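Local coordinates for hypothetical protein, haloacid dehalogenase-like hydrolase (PDB 1NRW) that removes phosphate in vitro from phosphorylated five- and six-carbon sugars and nucleoside monophosphates, and less readily from flavin mononucleotide, with magnesium as cofactor, at residues Ser66-Ala70 / Ser211-Lys217; His82-Lys87 / Ile170-Ile175; Gly239-Lys245 / Asn259-Ile264. All coordinates share one frame; numbering follows the deposited sequence. Where two conformers were deposited one is given.

Contact 1 of 3, residues Ser66-Ala70 / Ser211-Lys217; sequences SANGA and SSRKASK. With PO4 (phosphate ion), chain B.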
loop_
_atom_site.group_PDB
_atom_site.type_symbol
_atom_site.label_atom_id
_atom_site.label_comp_id
_atom_site.label_asym_id
_atom_site.label_seq_id
_atom_site.Cartn_x
_atom_site.Cartn_y
_atom_site.Cartn_z
ATOM N N SER A 66 -6.640 -0.447 2.667
ATOM C CA SER A 66 -5.915 0.695 2.127
ATOM C C SER A 66 -5.273 1.546 3.212
ATOM O O SER A 66 -5.455 1.293 4.398
ATOM C CB SER A 66 -6.857 1.552 1.267
ATOM O OG SER A 66 -7.982 2.001 2.001
ATOM N N ALA A 67 -4.509 2.549 2.795
ATOM C CA ALA A 67 -3.841 3.436 3.736
ATOM C C ALA A 67 -3.004 2.670 4.761
ATOM O O ALA A 67 -3.003 2.987 5.954
ATOM C CB ALA A 67 -4.867 4.319 4.433
ATOM N N ASN A 68 -2.294 1.656 4.278
ATOM C CA ASN A 68 -1.410 0.854 5.112
ATOM C C ASN A 68 -2.122 0.111 6.241
ATOM O O ASN A 68 -1.549 -0.097 7.310
ATOM C CB ASN A 68 -0.302 1.742 5.698
ATOM C CG ASN A 68 0.828 0.939 6.309
ATOM O OD1 ASN A 68 1.323 -0.010 5.700
ATOM N ND2 ASN A 68 1.257 1.322 7.509
ATOM N N GLY A 69 -3.365 -0.291 6.005
ATOM C CA GLY A 69 -4.090 -1.026 7.027
ATOM C C GLY A 69 -4.949 -0.153 7.918
ATOM O O GLY A 69 -5.531 -0.634 8.894
ATOM N N ALA A 70 -5.031 1.131 7.595
ATOM C CA ALA A 70 -5.853 2.047 8.379
ATOM C C ALA A 70 -7.312 1.975 7.941
ATOM O O ALA A 70 -8.215 2.328 8.702
ATOM C CB ALA A 70 -5.342 3.484 8.219
ATOM N N SER A 211 1.408 5.600 9.921
ATOM C CA SER A 211 -0.014 5.429 10.195
ATOM C C SER A 211 -0.111 5.190 11.699
ATOM O O SER A 211 0.916 5.144 12.382
ATOM C CB SER A 211 -0.578 4.239 9.410
ATOM O OG SER A 211 0.184 3.069 9.635
ATOM N N SER A 212 -1.323 5.051 12.222
ATOM C CA SER A 212 -1.471 4.829 13.655
ATOM C C SER A 212 -0.913 3.464 14.054
ATOM O O SER A 212 -0.763 2.572 13.216
ATOM C CB SER A 212 -2.938 4.937 14.062
ATOM O OG SER A 212 -3.051 5.035 15.474
ATOM N N ARG A 213 -0.606 3.306 15.340
ATOM C CA ARG A 213 -0.052 2.056 15.847
ATOM C C ARG A 213 -0.850 0.820 15.443
ATOM O O ARG A 213 -0.270 -0.216 15.124
ATOM C CB ARG A 213 0.050 2.109 17.377
ATOM C CG ARG A 213 0.661 0.857 17.997
ATOM C CD ARG A 213 2.058 0.597 17.444
ATOM N NE ARG A 213 2.653 -0.624 17.980
ATOM C CZ ARG A 213 2.980 -0.804 19.256
ATOM N NH1 ARG A 213 2.774 0.162 20.143
ATOM N NH2 ARG A 213 3.511 -1.955 19.649
ATOM N N LYS A 214 -2.175 0.925 15.465
ATOM C CA LYS A 214 -3.027 -0.204 15.114
ATOM C C LYS A 214 -3.328 -0.309 13.628
ATOM O O LYS A 214 -4.135 -1.138 13.215
ATOM C CB LYS A 214 -4.341 -0.151 15.894
ATOM C CG LYS A 214 -4.180 -0.356 17.394
ATOM C CD LYS A 214 -5.544 -0.476 18.064
ATOM C CE LYS A 214 -5.417 -0.624 19.573
ATOM N NZ LYS A 214 -4.783 0.578 20.186
ATOM N N ALA A 215 -2.682 0.533 12.827
ATOM C CA ALA A 215 -2.886 0.498 11.384
ATOM C C ALA A 215 -1.648 -0.042 10.664
ATOM O O ALA A 215 -0.663 0.670 10.484
ATOM C CB ALA A 215 -3.220 1.898 10.861
ATOM N N SER A 216 -1.696 -1.313 10.284
ATOM C CA SER A 216 -0.609 -1.941 9.538
ATOM C C SER A 216 -1.281 -3.001 8.672
ATOM O O SER A 216 -2.400 -3.430 8.967
ATOM C CB SER A 216 0.431 -2.579 10.473
ATOM O OG SER A 216 -0.059 -3.746 11.118
ATOM N N LYS A 217 -0.629 -3.419 7.592
ATOM C CA LYS A 217 -1.253 -4.416 6.735
ATOM C C LYS A 217 -1.514 -5.706 7.505
ATOM O O LYS A 217 -2.540 -6.350 7.306
ATOM C CB LYS A 217 -0.386 -4.688 5.501
ATOM C CG LYS A 217 -0.352 -3.512 4.529
ATOM C CD LYS A 217 0.306 -3.889 3.205
ATOM C CE LYS A 217 0.343 -2.699 2.248
ATOM N NZ LYS A 217 0.894 -3.096 0.922
HETATM P P PO4 B . 1.775 -0.793 -2.083
HETATM O O1 PO4 B . 2.538 -2.031 -2.333
HETATM O O2 PO4 B . 1.294 -0.787 -0.678
HETATM O O3 PO4 B . 2.656 0.378 -2.315
HETATM O O4 PO4 B . 0.617 -0.743 -3.006
HETATM O O HOH W 1 2.046 -2.293 6.915
HETATM O O HOH W 2 -5.817 -2.349 11.125
#

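Contact 2 of 3, residues His82-Lys87 / Ile170-Ile175; sequences HETIDK and IDFYNI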
loop_
_atom_site.group_PDB
_atom_site.type_symbol
_atom_site.label_atom_id
_atom_site.label_comp_id
_atom_site.label_asym_id
_atom_site.label_seq_id
_atom_site.Cartn_x
_atom_site.Cartn_y
_atom_site.Cartn_z
ATOM N N HIS A 82 -11.937 2.216 10.031
ATOM C CA HIS A 82 -11.034 3.331 9.773
ATOM C C HIS A 82 -10.297 3.608 11.081
ATOM O O HIS A 82 -10.899 3.803 12.137
ATOM C CB HIS A 82 -11.746 4.564 9.152
ATOM C CG HIS A 82 -12.716 5.277 10.046
ATOM N ND1 HIS A 82 -13.760 6.020 9.539
ATOM C CD2 HIS A 82 -12.768 5.427 11.390
ATOM C CE1 HIS A 82 -14.415 6.594 10.531
ATOM N NE2 HIS A 82 -13.833 6.251 11.665
ATOM N N GLU A 83 -8.972 3.548 10.997
ATOM C CA GLU A 83 -8.079 3.703 12.141
ATOM C C GLU A 83 -7.303 4.977 11.876
ATOM O O GLU A 83 -6.425 5.010 11.016
ATOM C CB GLU A 83 -7.126 2.513 12.237
ATOM C CG GLU A 83 -6.296 2.467 13.512
ATOM C CD GLU A 83 -7.128 2.144 14.747
ATOM O OE1 GLU A 83 -8.003 1.256 14.669
ATOM O OE2 GLU A 83 -6.890 2.764 15.804
ATOM N N THR A 84 -7.629 6.024 12.620
ATOM C CA THR A 84 -6.997 7.319 12.424
ATOM C C THR A 84 -5.792 7.642 13.287
ATOM O O THR A 84 -5.585 7.063 14.355
ATOM C CB THR A 84 -8.016 8.451 12.627
ATOM O OG1 THR A 84 -8.503 8.413 13.976
ATOM C CG2 THR A 84 -9.184 8.298 11.666
ATOM N N ILE A 85 -4.996 8.582 12.792
ATOM C CA ILE A 85 -3.816 9.069 13.497
ATOM C C ILE A 85 -4.339 10.227 14.343
ATOM O O ILE A 85 -5.068 11.082 13.833
ATOM C CB ILE A 85 -2.763 9.643 12.512
ATOM C CG1 ILE A 85 -2.254 8.545 11.579
ATOM C CG2 ILE A 85 -1.603 10.273 13.290
ATOM C CD1 ILE A 85 -1.429 9.081 10.414
ATOM N N ASP A 86 -3.988 10.247 15.625
ATOM C CA ASP A 86 -4.422 11.325 16.511
ATOM C C ASP A 86 -4.088 12.650 15.834
ATOM O O ASP A 86 -2.970 12.840 15.357
ATOM C CB ASP A 86 -3.695 11.221 17.855
ATOM C CG ASP A 86 -4.026 12.370 18.789
ATOM O OD1 ASP A 86 -3.572 13.505 18.528
ATOM O OD2 ASP A 86 -4.744 12.138 19.784
ATOM N N LYS A 87 -5.054 13.563 15.793
ATOM C CA LYS A 87 -4.852 14.853 15.139
ATOM C C LYS A 87 -3.653 15.668 15.609
ATOM O O LYS A 87 -2.995 16.319 14.801
ATOM C CB LYS A 87 -6.126 15.698 15.227
ATOM C CG LYS A 87 -7.198 15.253 14.248
ATOM C CD LYS A 87 -8.325 16.263 14.146
ATOM C CE LYS A 87 -9.302 15.877 13.046
ATOM N NZ LYS A 87 -9.889 14.527 13.268
ATOM N N ILE A 170 -12.133 15.814 8.910
ATOM C CA ILE A 170 -11.018 15.302 8.120
ATOM C C ILE A 170 -10.200 14.316 8.948
ATOM O O ILE A 170 -9.585 14.684 9.948
ATOM C CB ILE A 170 -10.096 16.442 7.630
ATOM C CG1 ILE A 170 -8.902 15.855 6.869
ATOM C CG2 ILE A 170 -9.630 17.277 8.806
ATOM C CD1 ILE A 170 -7.936 16.893 6.324
ATOM N N ASP A 171 -10.207 13.057 8.527
ATOM C CA ASP A 171 -9.472 12.018 9.229
ATOM C C ASP A 171 -8.147 11.750 8.532
ATOM O O ASP A 171 -8.069 11.756 7.305
ATOM C CB ASP A 171 -10.296 10.730 9.285
ATOM C CG ASP A 171 -11.579 10.896 10.080
ATOM O OD1 ASP A 171 -11.502 11.264 11.271
ATOM O OD2 ASP A 171 -12.664 10.656 9.512
ATOM N N PHE A 172 -7.111 11.520 9.329
ATOM C CA PHE A 172 -5.774 11.244 8.817
ATOM C C PHE A 172 -5.519 9.746 8.943
ATOM O O PHE A 172 -5.507 9.207 10.046
ATOM C CB PHE A 172 -4.744 12.031 9.630
ATOM C CG PHE A 172 -4.919 13.524 9.536
ATOM C CD1 PHE A 172 -4.531 14.210 8.391
ATOM C CD2 PHE A 172 -5.508 14.238 10.576
ATOM C CE1 PHE A 172 -4.725 15.592 8.280
ATOM C CE2 PHE A 172 -5.708 15.616 10.478
ATOM C CZ PHE A 172 -5.316 16.296 9.325
ATOM N N TYR A 173 -5.314 9.079 7.809
ATOM C CA TYR A 173 -5.093 7.636 7.815
ATOM C C TYR A 173 -3.648 7.202 7.628
ATOM O O TYR A 173 -3.166 6.314 8.324
ATOM C CB TYR A 173 -5.932 6.967 6.726
ATOM C CG TYR A 173 -7.417 7.218 6.830
ATOM C CD1 TYR A 173 -8.093 7.048 8.040
ATOM C CD2 TYR A 173 -8.152 7.608 5.714
ATOM C CE1 TYR A 173 -9.468 7.264 8.131
ATOM C CE2 TYR A 173 -9.523 7.826 5.792
ATOM C CZ TYR A 173 -10.175 7.653 7.003
ATOM O OH TYR A 173 -11.532 7.865 7.077
ATOM N N ASN A 174 -2.959 7.818 6.673
ATOM C CA ASN A 174 -1.584 7.439 6.380
ATOM C C ASN A 174 -0.875 8.671 5.841
ATOM O O ASN A 174 -1.472 9.467 5.114
ATOM C CB ASN A 174 -1.599 6.304 5.336
ATOM C CG ASN A 174 -0.246 5.627 5.151
ATOM O OD1 ASN A 174 0.549 5.515 6.083
ATOM N ND2 ASN A 174 0.003 5.134 3.935
ATOM N N ILE A 175 0.382 8.838 6.231
ATOM C CA ILE A 175 1.182 9.966 5.775
ATOM C C ILE A 175 2.450 9.431 5.133
ATOM O O ILE A 175 3.229 8.715 5.771
ATOM C CB ILE A 175 1.571 10.899 6.944
ATOM C CG1 ILE A 175 0.307 11.479 7.585
ATOM C CG2 ILE A 175 2.464 12.033 6.431
ATOM C CD1 ILE A 175 0.567 12.277 8.865
HETATM O O HOH W 3 -3.748 5.429 10.781
HETATM O O HOH W 4 -7.268 11.821 12.262
HETATM O O HOH W 5 -9.666 11.794 13.183
#

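Contact 3 of 3, residues Gly239-Lys245 / Asn259-Ile264; sequences GDSLNDK and NAREDI. With CA (calcium ion), chain D.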
loop_
_atom_site.group_PDB
_atom_site.type_symbol
_atom_site.label_atom_id
_atom_site.label_comp_id
_atom_site.label_asym_id
_atom_site.label_seq_id
_atom_site.Cartn_x
_atom_site.Cartn_y
_atom_site.Cartn_z
ATOM N N GLY A 239 3.539 -10.444 -1.084
ATOM C CA GLY A 239 3.989 -9.077 -1.315
ATOM C C GLY A 239 5.456 -9.005 -1.705
ATOM O O GLY A 239 6.158 -10.020 -1.668
ATOM N N ASP A 240 5.926 -7.808 -2.061
ATOM C CA ASP A 240 7.317 -7.609 -2.473
ATOM C C ASP A 240 8.049 -6.558 -1.648
ATOM O O ASP A 240 9.271 -6.595 -1.534
ATOM C CB ASP A 240 7.378 -7.151 -3.934
ATOM C CG ASP A 240 6.776 -5.768 -4.131
ATOM O OD1 ASP A 240 5.639 -5.582 -3.674
ATOM O OD2 ASP A 240 7.422 -4.873 -4.729
ATOM N N SER A 241 7.297 -5.621 -1.081
ATOM C CA SER A 241 7.884 -4.508 -0.347
ATOM C C SER A 241 7.882 -4.562 1.180
ATOM O O SER A 241 7.164 -5.344 1.800
ATOM C CB SER A 241 7.226 -3.219 -0.829
ATOM O OG SER A 241 5.820 -3.390 -0.877
ATOM N N LEU A 242 8.688 -3.691 1.779
ATOM C CA LEU A 242 8.842 -3.650 3.227
ATOM C C LEU A 242 7.547 -3.473 4.013
ATOM O O LEU A 242 7.410 -4.033 5.099
ATOM C CB LEU A 242 9.844 -2.556 3.617
ATOM C CG LEU A 242 10.241 -2.512 5.095
ATOM C CD1 LEU A 242 10.790 -3.867 5.529
ATOM C CD2 LEU A 242 11.270 -1.404 5.319
ATOM N N ASN A 243 6.599 -2.709 3.474
ATOM C CA ASN A 243 5.331 -2.494 4.162
ATOM C C ASN A 243 4.456 -3.751 4.207
ATOM O O ASN A 243 3.396 -3.755 4.838
ATOM C CB ASN A 243 4.571 -1.320 3.523
ATOM C CG ASN A 243 4.292 -1.525 2.039
ATOM O OD1 ASN A 243 5.047 -2.197 1.339
ATOM N ND2 ASN A 243 3.207 -0.917 1.549
ATOM N N ASP A 244 4.899 -4.816 3.542
ATOM C CA ASP A 244 4.151 -6.072 3.530
ATOM C C ASP A 244 4.633 -7.042 4.603
ATOM O O ASP A 244 3.985 -8.057 4.862
ATOM C CB ASP A 244 4.276 -6.783 2.177
ATOM C CG ASP A 244 3.703 -5.984 1.033
ATOM O OD1 ASP A 244 2.695 -5.273 1.244
ATOM O OD2 ASP A 244 4.249 -6.095 -0.089
ATOM N N LYS A 245 5.771 -6.737 5.217
ATOM C CA LYS A 245 6.350 -7.617 6.228
ATOM C C LYS A 245 5.353 -8.088 7.282
ATOM O O LYS A 245 5.214 -9.293 7.520
ATOM C CB LYS A 245 7.535 -6.928 6.906
ATOM C CG LYS A 245 8.250 -7.780 7.943
ATOM C CD LYS A 245 9.432 -7.024 8.535
ATOM C CE LYS A 245 10.044 -7.773 9.705
ATOM N NZ LYS A 245 10.554 -9.109 9.303
ATOM N N ASN A 259 10.330 -10.570 -7.360
ATOM C CA ASN A 259 11.007 -9.273 -7.385
ATOM C C ASN A 259 11.036 -8.623 -6.006
ATOM O O ASN A 259 11.351 -7.438 -5.878
ATOM C CB ASN A 259 10.287 -8.332 -8.361
ATOM C CG ASN A 259 8.787 -8.246 -8.090
ATOM O OD1 ASN A 259 8.070 -9.240 -8.188
ATOM N ND2 ASN A 259 8.310 -7.051 -7.750
ATOM N N ALA A 260 10.709 -9.393 -4.975
ATOM C CA ALA A 260 10.671 -8.865 -3.616
ATOM C C ALA A 260 12.029 -8.471 -3.056
ATOM O O ALA A 260 13.074 -8.922 -3.533
ATOM C CB ALA A 260 10.009 -9.881 -2.679
ATOM N N ARG A 261 11.990 -7.607 -2.046
ATOM C CA ARG A 261 13.187 -7.154 -1.351
ATOM C C ARG A 261 13.766 -8.387 -0.674
ATOM O O ARG A 261 13.030 -9.321 -0.354
ATOM C CB ARG A 261 12.821 -6.129 -0.275
ATOM C CG ARG A 261 12.357 -4.782 -0.791
ATOM C CD ARG A 261 11.645 -4.019 0.321
ATOM N NE ARG A 261 12.405 -3.987 1.571
ATOM C CZ ARG A 261 13.422 -3.165 1.817
ATOM N NH1 ARG A 261 13.815 -2.292 0.897
ATOM N NH2 ARG A 261 14.039 -3.207 2.992
ATOM N N GLU A 262 15.073 -8.386 -0.442
ATOM C CA GLU A 262 15.714 -9.525 0.202
ATOM C C GLU A 262 15.163 -9.841 1.588
ATOM O O GLU A 262 15.037 -11.012 1.943
ATOM C CB GLU A 262 17.228 -9.308 0.280
ATOM C CG GLU A 262 17.904 -9.324 -1.079
ATOM C CD GLU A 262 17.520 -10.545 -1.897
ATOM O OE1 GLU A 262 17.713 -11.677 -1.406
ATOM O OE2 GLU A 262 17.025 -10.372 -3.031
ATOM N N ASP A 263 14.832 -8.822 2.377
ATOM C CA ASP A 263 14.298 -9.095 3.708
ATOM C C ASP A 263 12.913 -9.731 3.652
ATOM O O ASP A 263 12.545 -10.502 4.539
ATOM C CB ASP A 263 14.265 -7.831 4.580
ATOM C CG ASP A 263 13.662 -6.639 3.870
ATOM O OD1 ASP A 263 12.717 -6.822 3.075
ATOM O OD2 ASP A 263 14.129 -5.511 4.127
ATOM N N ILE A 264 12.143 -9.415 2.614
ATOM C CA ILE A 264 10.820 -10.009 2.471
ATOM C C ILE A 264 10.983 -11.474 2.057
ATOM O O ILE A 264 10.290 -12.354 2.567
ATOM C CB ILE A 264 9.965 -9.255 1.418
ATOM C CG1 ILE A 264 9.571 -7.878 1.965
ATOM C CG2 ILE A 264 8.701 -10.061 1.082
ATOM C CD1 ILE A 264 8.691 -7.930 3.213
HETATM CA CA CA D . 4.512 -3.444 -3.033
HETATM O O HOH W 6 6.207 -2.370 -4.507
#

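Contact 1 of 3, residues Ser66-Ala70 / Ser211-Lys217
With chi1 at -167°, Asn68 sends its amide away from its own backbone N and in among the residues of 211-217. There ND2 donates to Ser211 OG at 3.0 Å, and the hydroxyl lies close to the amide plane. Ser211 holds OG between its own N and carbonyl carbon (chi1 53°), from where it donates to Ala215 O, 2.7 Å from OG. A chain of two hydrogen bonds thus runs from the amide through the hydroxyl to a backbone carbonyl. The other end of the amide is tied by water: one molecule donates to Asn68 OD1 and accepts from Lys217 N. Both ends of this buried amide are fixed.

Beside it, the two backbones come close at Gly69, which has no side chain. Its CA makes a CH...O contact with Ser216 O at 3.5 Å. Ala70 CB meets Ala215 CB at 3.7 Å. A second water bridges Gly69 O and Lys214 O.

Lys217 crosses the Asn68 side chain at about a right angle. Its extended chain carries NZ to 2.8 Å from phosphate O2. NZ also forms salt bridges with Asp10 and Asp244. Ser216, the N-cap residue, caps the helix through OG to Gln219 N. A lysine at a helix start, pairing with Asp10, the probable nucleophile, and binding phosphate, matches motif III of the HAD phosphatase active site.

Contact 2 of 3, residues His82-Lys87 / Ile170-Ile175
Ile85 and Phe172 form the close-packed half of this contact. Ile85 N donates to Phe172 O at 2.9 Å, nearly in line with the carbonyl bond. The same oxygen receives a CH...O contact from Thr84 CA. Ile85 turns its side chain inward, and CD1 ends 4.1 Å from Ile175 CD1. Ile175 in turn packs on helix 87-99. A water at this inner end, next to Ala215, bridges Glu83 O and Tyr173 O. Here the link between strand 79-82 of the HAD core sheet and helix 87-99 leans on strand 172-178 of the second sheet, that of the cap domain. In that strand a classic beta bulge puts Tyr173 and Asn174 opposite Phe107 of strand 103-108.

The outer margin is looser and wetter. Thr84 CG2 rests on both Asp171 CB and Tyr173 CE1, 3.7 Å from the latter. His82 CB meets the same Tyr173 ring carbon. Lys87 lays CG at the edge of the Phe172 ring, 4.1 Å from CE2. A bend in its last torsion (chi4 58°) turns NZ toward Ile170 O, but the bond is weak at 3.3 Å. NZ stays 4.2 Å from Asp171 OD1, too far for a salt bridge, and a water joins the two. Another water links Ile85 O to Phe172 N.

Contact 3 of 3, residues Gly239-Lys245 / Asn259-Ile264
Asp240 and Arg261 share the direct backbone hydrogen bond of this contact. Arg261 N donates to Asp240 O at 2.9 Å, in the carbonyl plane and almost straight (169°). Ala260 CA adds a CH...O contact to the same oxygen. Arg261 is the N-cap residue of helix 262-267, so the bond ties the start of that helix to the loop after strand 235-239.

Van der Waals packing centres on Ile264, whose carbons lie on the backbone of the loop. Its CD1 presses against Ser241 O at 3.3 Å and also reaches Lys245 N and CB. Its CG2 lies against Gly239 O. Ala260 CB packs on Asp240 CA at 3.5 Å. Leu242 CB sits over one face of the Arg261 guanidinium.

The charged pair lies within 259-264. Arg261 bends at chi3 (49°) and grips Asp263 side-on, NE to OD1 and NH2 to OD2, the latter at 2.6 Å. Both carboxylate oxygens use their syn lone pairs but lie tilted nearly 30° from the guanidinium plane. The pairing is consistent with a fixed guanidinium beside Leu242.

Segment 239-245 supplies two metal ligands. Asp240 OD1 and Ser241 OG each bind calcium at 2.5 Å. Asp240 OD1 also accepts from Thr14 OG1. Asp10, Asp12 and a water that donates to Asp240 OD2 bind the metal too. Asp244 OD2 accepts from Ser241 N at 3.2 Å, while its OD1 pairs with Lys217. The chemistry implies an acidic loop, braced by hydrogen bonds from Asp244, suited to a divalent cation, consistent with magnesium in the working enzyme and with the acidic metal-binding motif of HAD phosphatases.

Overall arrangement
From the N terminus, the chain first passes through 66-70, between two strands of the core sheet, and then 82-87. Contact 2 closes its loop when 170-175 is reached, after 82 intervening residues. The longer loop of contact 1 closes at 211-217 and encloses contact 2 entirely. Both reach the same cap sheet, where strands 172-178 and 207-212 are neighbours. They also touch through Ala70 O and Glu83 N. Contact 3 follows in series and closes a short loop of 13 residues within the core domain. Its centre is about 17 Å from that of contact 1, yet the Lys217-Asp244 salt bridge joins them. Contact 2 does not touch contact 3.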